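Local coordinates for oxidoreductase, NAD-binding/iron-sulfur cluster-binding protein (Nitratireductor pacificus pht-3B, PDB 6ZXU), which acts as a catabolic reductive dehalogenase, removing halogen from organohalide substrates with the help of cobalamin and two [4Fe-4S] clusters, at residues R320-L326 with L692-V698; G157-W163 with R378-I383. All coordinates share one frame; numbering follows the deposited sequence.

Contact 1: residues R320-L326 with L692-V698; sequences RAEAGDL and LDAVLPV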
loop_
_atom_site.group_PDB
_atom_site.type_symbol
_atom_site.label_atom_id
_atom_site.label_comp_id
_atom_site.label_asym_id
_atom_site.label_seq_id
_atom_site.Cartn_x
_atom_site.Cartn_y
_atom_site.Cartn_z
ATOM N N ARG A 320 12.281 18.347 8.560
ATOM C CA ARG A 320 12.586 19.745 8.433
ATOM C C ARG A 320 11.396 20.620 8.695
ATOM O O ARG A 320 11.472 21.631 9.399
ATOM C CB ARG A 320 13.202 20.069 7.092
ATOM C CG ARG A 320 14.510 19.334 6.824
ATOM C CD ARG A 320 15.369 20.000 5.748
ATOM N NE ARG A 320 15.970 21.270 6.165
ATOM C CZ ARG A 320 16.935 21.917 5.525
ATOM N NH1 ARG A 320 17.476 21.420 4.414
ATOM N NH2 ARG A 320 17.303 23.087 5.948
ATOM N N ALA A 321 10.230 20.214 8.165
ATOM C CA ALA A 321 8.989 20.935 8.414
ATOM C C ALA A 321 8.623 20.943 9.893
ATOM O O ALA A 321 8.322 21.972 10.428
ATOM C CB ALA A 321 7.854 20.313 7.565
ATOM N N GLU A 322 8.686 19.769 10.543
ATOM C CA GLU A 322 8.415 19.621 11.928
ATOM C C GLU A 322 9.321 20.532 12.772
ATOM O O GLU A 322 8.878 21.075 13.760
ATOM C CB GLU A 322 8.684 18.187 12.351
ATOM C CG GLU A 322 8.368 17.985 13.793
ATOM C CD GLU A 322 8.416 16.535 14.217
ATOM O OE1 GLU A 322 8.637 15.588 13.351
ATOM O OE2 GLU A 322 8.276 16.345 15.477
ATOM N N ALA A 323 10.601 20.652 12.408
ATOM C CA ALA A 323 11.568 21.433 13.167
ATOM C C ALA A 323 11.386 22.945 12.984
ATOM O O ALA A 323 11.931 23.695 13.760
ATOM C CB ALA A 323 12.980 21.081 12.784
ATOM N N GLY A 324 10.675 23.371 11.938
ATOM C CA GLY A 324 10.479 24.776 11.620
ATOM C C GLY A 324 11.272 25.277 10.454
ATOM O O GLY A 324 11.133 26.451 10.105
ATOM N N ASP A 325 12.100 24.440 9.814
ATOM C CA ASP A 325 12.941 24.878 8.675
ATOM C C ASP A 325 12.176 25.449 7.512
ATOM O O ASP A 325 12.717 26.179 6.720
ATOM C CB ASP A 325 13.762 23.696 8.131
ATOM C CG ASP A 325 14.679 23.022 9.150
ATOM O OD1 ASP A 325 14.750 23.445 10.335
ATOM O OD2 ASP A 325 15.399 22.025 8.745
ATOM N N LEU A 326 10.884 25.093 7.378
ATOM C CA LEU A 326 10.092 25.547 6.221
ATOM C C LEU A 326 9.028 26.633 6.586
ATOM O O LEU A 326 8.076 26.864 5.834
ATOM C CB LEU A 326 9.386 24.354 5.593
ATOM C CG LEU A 326 10.138 23.411 4.668
ATOM C CD1 LEU A 326 11.373 22.885 5.220
ATOM C CD2 LEU A 326 9.307 22.150 4.305
ATOM N N LEU A 692 15.887 17.492 16.006
ATOM C CA LEU A 692 14.667 18.308 15.863
ATOM C C LEU A 692 14.650 19.552 16.749
ATOM O O LEU A 692 13.928 20.514 16.428
ATOM C CB LEU A 692 13.440 17.456 16.214
ATOM C CG LEU A 692 13.039 16.403 15.198
ATOM C CD1 LEU A 692 12.022 15.409 15.749
ATOM C CD2 LEU A 692 12.501 17.099 13.915
ATOM N N ASP A 693 15.480 19.572 17.789
ATOM C CA ASP A 693 15.591 20.775 18.646
ATOM C C ASP A 693 16.252 21.937 17.980
ATOM O O ASP A 693 16.115 23.046 18.447
ATOM C CB ASP A 693 16.343 20.469 19.932
ATOM N N ALA A 694 17.029 21.723 16.911
ATOM C CA ALA A 694 17.631 22.845 16.199
ATOM C C ALA A 694 16.774 23.212 15.000
ATOM O O ALA A 694 16.053 22.379 14.465
ATOM C CB ALA A 694 18.996 22.455 15.693
ATOM N N VAL A 695 16.926 24.450 14.519
ATOM C CA VAL A 695 16.257 24.946 13.352
ATOM C C VAL A 695 17.277 25.379 12.314
ATOM O O VAL A 695 18.260 26.033 12.645
ATOM C CB VAL A 695 15.366 26.157 13.696
ATOM C CG1 VAL A 695 14.589 26.565 12.457
ATOM C CG2 VAL A 695 14.337 25.764 14.738
ATOM N N LEU A 696 17.050 24.984 11.063
ATOM C CA LEU A 696 17.890 25.352 9.950
ATOM C C LEU A 696 16.985 25.800 8.798
ATOM O O LEU A 696 16.578 24.984 7.969
ATOM C CB LEU A 696 18.815 24.173 9.531
ATOM C CG LEU A 696 19.785 24.533 8.364
ATOM C CD1 LEU A 696 20.796 25.607 8.739
ATOM C CD2 LEU A 696 20.506 23.315 7.812
ATOM N N PRO A 697 16.762 27.105 8.687
ATOM C CA PRO A 697 15.886 27.607 7.607
ATOM C C PRO A 697 16.354 27.121 6.248
ATOM O O PRO A 697 17.566 27.135 5.969
ATOM C CB PRO A 697 15.983 29.101 7.734
ATOM C CG PRO A 697 16.305 29.312 9.217
ATOM C CD PRO A 697 17.253 28.209 9.575
ATOM N N VAL A 698 15.413 26.642 5.429
ATOM C CA VAL A 698 15.822 26.051 4.166
ATOM C C VAL A 698 16.487 27.146 3.292
ATOM O O VAL A 698 15.951 28.236 3.120
ATOM C CB VAL A 698 14.631 25.398 3.458
ATOM C CG1 VAL A 698 15.021 24.975 2.061
ATOM C CG2 VAL A 698 14.262 24.124 4.159
HETATM O O HOH W 1 12.875 23.114 16.114
#
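Asp325 receives the backbone N-H of Leu696 on its carboxylate, Leu696 N to Asp325 OD1 being 2.9 Å and almost straight at 172°, with the donor above the carboxylate plane. The carbonyl of Leu696 is used as well: Arg320 NH2 lies 2.9 Å from Leu696 O, which sits in the guanidinium plane. Further along, Val698 N donates to the main-chain Asp325 O at 3.0 Å. Val698 CG2 lies over one guanidinium face and presses tightly on Leu326, CG2 to Leu326 CD1 being 3.3 Å. All this gathers at the C-terminal end of helix 317-323, which a Schellman motif closes: Gly324 takes a positive phi of 105°, its N-H bonds back to Ala321 O, and that of Asp325 to Arg320 O. The turn brings Asp325 beside Arg320, whose NE donates to the anti lone pair of Asp325 OD2 at 2.7 Å in a salt bridge. A bend at chi3 (71°) turns the guanidinium edge toward Leu696 O and Asp325 OD2, the latter tilted slightly from its plane. At the other end, Ala323 CB rests on the Leu692 and Ala694 carbonyls, and a water donates to Ala323 O (2.6 Å) and Leu692 O (2.8 Å). In the second shell, Arg314 forms a salt bridge with Asp325 OD2 and a hydrogen bond with Ala694 O, while Arg320 NH1 donates to Leu684 O. The same helix carries Phe317, a cobalamin-binding residue.

Contact 2: residues G157-W163 with R378-I383; sequences GEAGAEW and RNAEAI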
loop_
_atom_site.group_PDB
_atom_site.type_symbol
_atom_site.label_atom_id
_atom_site.label_comp_id
_atom_site.label_asym_id
_atom_site.label_seq_id
_atom_site.Cartn_x
_atom_site.Cartn_y
_atom_site.Cartn_z
ATOM N N GLY A 157 7.414 -29.312 -0.292
ATOM C CA GLY A 157 8.772 -29.315 -0.787
ATOM C C GLY A 157 9.268 -27.981 -1.308
ATOM O O GLY A 157 10.449 -27.866 -1.592
ATOM N N GLU A 158 8.392 -26.954 -1.419
ATOM C CA GLU A 158 8.853 -25.627 -1.785
ATOM C C GLU A 158 9.461 -24.953 -0.577
ATOM O O GLU A 158 9.109 -25.218 0.561
ATOM C CB GLU A 158 7.717 -24.771 -2.373
ATOM C CG GLU A 158 7.090 -25.296 -3.636
ATOM C CD GLU A 158 6.306 -24.195 -4.417
ATOM O OE1 GLU A 158 5.348 -23.561 -3.829
ATOM O OE2 GLU A 158 6.613 -24.023 -5.650
ATOM N N ALA A 159 10.372 -24.037 -0.851
ATOM C CA ALA A 159 11.019 -23.301 0.213
ATOM C C ALA A 159 9.946 -22.518 1.021
ATOM O O ALA A 159 9.012 -21.900 0.459
ATOM C CB ALA A 159 12.071 -22.371 -0.357
ATOM N N GLY A 160 10.062 -22.617 2.344
ATOM C CA GLY A 160 9.137 -21.954 3.261
ATOM C C GLY A 160 7.812 -22.629 3.543
ATOM O O GLY A 160 7.008 -22.087 4.347
ATOM N N ALA A 161 7.577 -23.812 2.986
ATOM C CA ALA A 161 6.341 -24.508 3.287
ATOM C C ALA A 161 6.138 -24.728 4.824
ATOM O O ALA A 161 5.027 -24.493 5.364
ATOM C CB ALA A 161 6.250 -25.778 2.480
ATOM N N GLU A 162 7.201 -25.130 5.526
ATOM C CA GLU A 162 7.188 -25.309 6.985
ATOM C C GLU A 162 6.926 -24.013 7.738
ATOM O O GLU A 162 6.373 -24.028 8.861
ATOM C CB GLU A 162 8.575 -25.904 7.471
ATOM N N TRP A 163 7.330 -22.872 7.173
ATOM C CA TRP A 163 7.058 -21.602 7.830
ATOM C C TRP A 163 5.560 -21.256 7.858
ATOM O O TRP A 163 5.091 -20.577 8.744
ATOM C CB TRP A 163 7.765 -20.473 7.135
ATOM C CG TRP A 163 9.272 -20.555 7.065
ATOM C CD1 TRP A 163 10.066 -21.535 7.580
ATOM C CD2 TRP A 163 10.142 -19.592 6.479
ATOM N NE1 TRP A 163 11.373 -21.251 7.329
ATOM C CE2 TRP A 163 11.453 -20.066 6.645
ATOM C CE3 TRP A 163 9.944 -18.416 5.750
ATOM C CZ2 TRP A 163 12.569 -19.390 6.111
ATOM C CZ3 TRP A 163 11.061 -17.702 5.263
ATOM C CH2 TRP A 163 12.360 -18.194 5.471
ATOM N N ARG A 378 17.307 -20.813 -1.813
ATOM C CA ARG A 378 16.045 -21.261 -1.243
ATOM C C ARG A 378 15.530 -20.296 -0.159
ATOM O O ARG A 378 14.349 -20.116 -0.055
ATOM C CB ARG A 378 16.203 -22.664 -0.628
ATOM C CG ARG A 378 16.503 -23.737 -1.628
ATOM C CD ARG A 378 15.271 -24.409 -2.170
ATOM N NE ARG A 378 14.541 -25.128 -1.100
ATOM C CZ ARG A 378 13.408 -25.822 -1.293
ATOM N NH1 ARG A 378 12.862 -25.918 -2.495
ATOM N NH2 ARG A 378 12.767 -26.359 -0.245
ATOM N N ASN A 379 16.415 -19.680 0.632
ATOM C CA ASN A 379 16.042 -18.699 1.629
ATOM C C ASN A 379 15.354 -17.491 0.913
ATOM O O ASN A 379 14.364 -17.015 1.419
ATOM C CB ASN A 379 17.205 -18.206 2.446
ATOM C CG ASN A 379 17.820 -19.290 3.331
ATOM O OD1 ASN A 379 17.277 -20.421 3.443
ATOM N ND2 ASN A 379 18.917 -18.933 3.981
ATOM N N ALA A 380 15.867 -17.100 -0.243
ATOM C CA ALA A 380 15.237 -16.058 -1.017
ATOM C C ALA A 380 13.853 -16.418 -1.476
ATOM O O ALA A 380 12.926 -15.655 -1.262
ATOM C CB ALA A 380 16.098 -15.641 -2.149
ATOM N N GLU A 381 13.666 -17.617 -1.959
ATOM C CA GLU A 381 12.370 -18.069 -2.394
ATOM C C GLU A 381 11.390 -18.202 -1.230
ATOM O O GLU A 381 10.219 -17.928 -1.412
ATOM C CB GLU A 381 12.470 -19.453 -3.087
ATOM C CG GLU A 381 13.265 -19.502 -4.360
ATOM C CD GLU A 381 13.320 -20.954 -4.962
ATOM O OE1 GLU A 381 13.569 -21.003 -6.183
ATOM O OE2 GLU A 381 13.064 -22.004 -4.226
ATOM N N ALA A 382 11.854 -18.633 -0.061
ATOM C CA ALA A 382 11.020 -18.735 1.127
ATOM C C ALA A 382 10.521 -17.358 1.581
ATOM O O ALA A 382 9.386 -17.194 1.843
ATOM C CB ALA A 382 11.738 -19.445 2.289
ATOM N N ILE A 383 11.404 -16.388 1.610
ATOM C CA ILE A 383 11.103 -15.031 1.985
ATOM C C ILE A 383 10.119 -14.404 0.982
ATOM O O ILE A 383 9.160 -13.777 1.386
ATOM C CB ILE A 383 12.424 -14.226 2.090
ATOM C CG1 ILE A 383 13.183 -14.564 3.384
ATOM C CG2 ILE A 383 12.163 -12.724 2.064
ATOM C CD1 ILE A 383 12.486 -14.155 4.654
HETATM O O HOH W 2 8.897 -21.039 -2.176
HETATM O O HOH W 3 10.602 -22.901 -3.533
#
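A type II beta turn from Glu158 to Ala161, with Gly160 at the N-cap of helix 161-164, is laid against the side of helix 376-390, where Ala159 and Trp163 meet Ala382. The methyl of Ala382 makes a CH-pi contact over the six-membered ring of Trp163, its CB 3.7 Å from the ring centroid and 25° off the normal. Gly160 CA lies over the same face, while Ile383 CD1 comes at the ring edge, 3.9 Å from Trp163 CZ3. Trp163 CG stands anti to its carbonyl carbon (chi1 -60°), which sends the indole out toward helix 376-390; NE1 bonds to Gly370 O and His466 stacks edge-to-face on the ring. Gly160 has a positive phi, and a side chain here would run into Ala382 CB. Ala159 CB packs 4.0 Å from Ala382 CB and touches Arg378 O. Bent at chi2 (-91°) and chi3, Arg378 curves off its helix to grip Gly157 O end-on, NH1 to Gly157 O 3.2 Å and NH2 to Gly157 O 3.1 Å, the oxygen lying in the guanidinium plane. One water accepts from Ala159 N and donates to Glu381 OE2 (2.7 Å). A leucine in place of Trp163 would probably lose the aromatic face under the Ala382 methyl, leaving Gly370 O without its N-H and His466 without its ring partner. Both N-H groups converge on one oxygen, NH1 in the carbonyl plane and NH2 well above it, probably limiting the guanidinium's swing. The contact is polar before the turn, at Gly157, and apolar after it, at Trp163, consistent with a turn held from both ends.

How the contacts relate
Contacts 1 and 2 share no helix or strand: their centres are 46 Å apart and their nearest atoms about 31 Å. Along the chain their segments alternate, 157-163, 320-326, 378-383 and then 692-698. Both are partly buried, but contact 1 sets a loop against a helix end, contact 2 a turn and the start of a helix against a helix flank. Near the cobalamin, contact 1 relies on charged groups and backbone N-H and C=O groups, with apolar packing of Leu692, Val695 and Val698 beside it. Contact 2 lies far from the annotated sites; its centre is apolar, methyls against an indole, and its polar bonds lie toward the exposed Gly157 and Arg378.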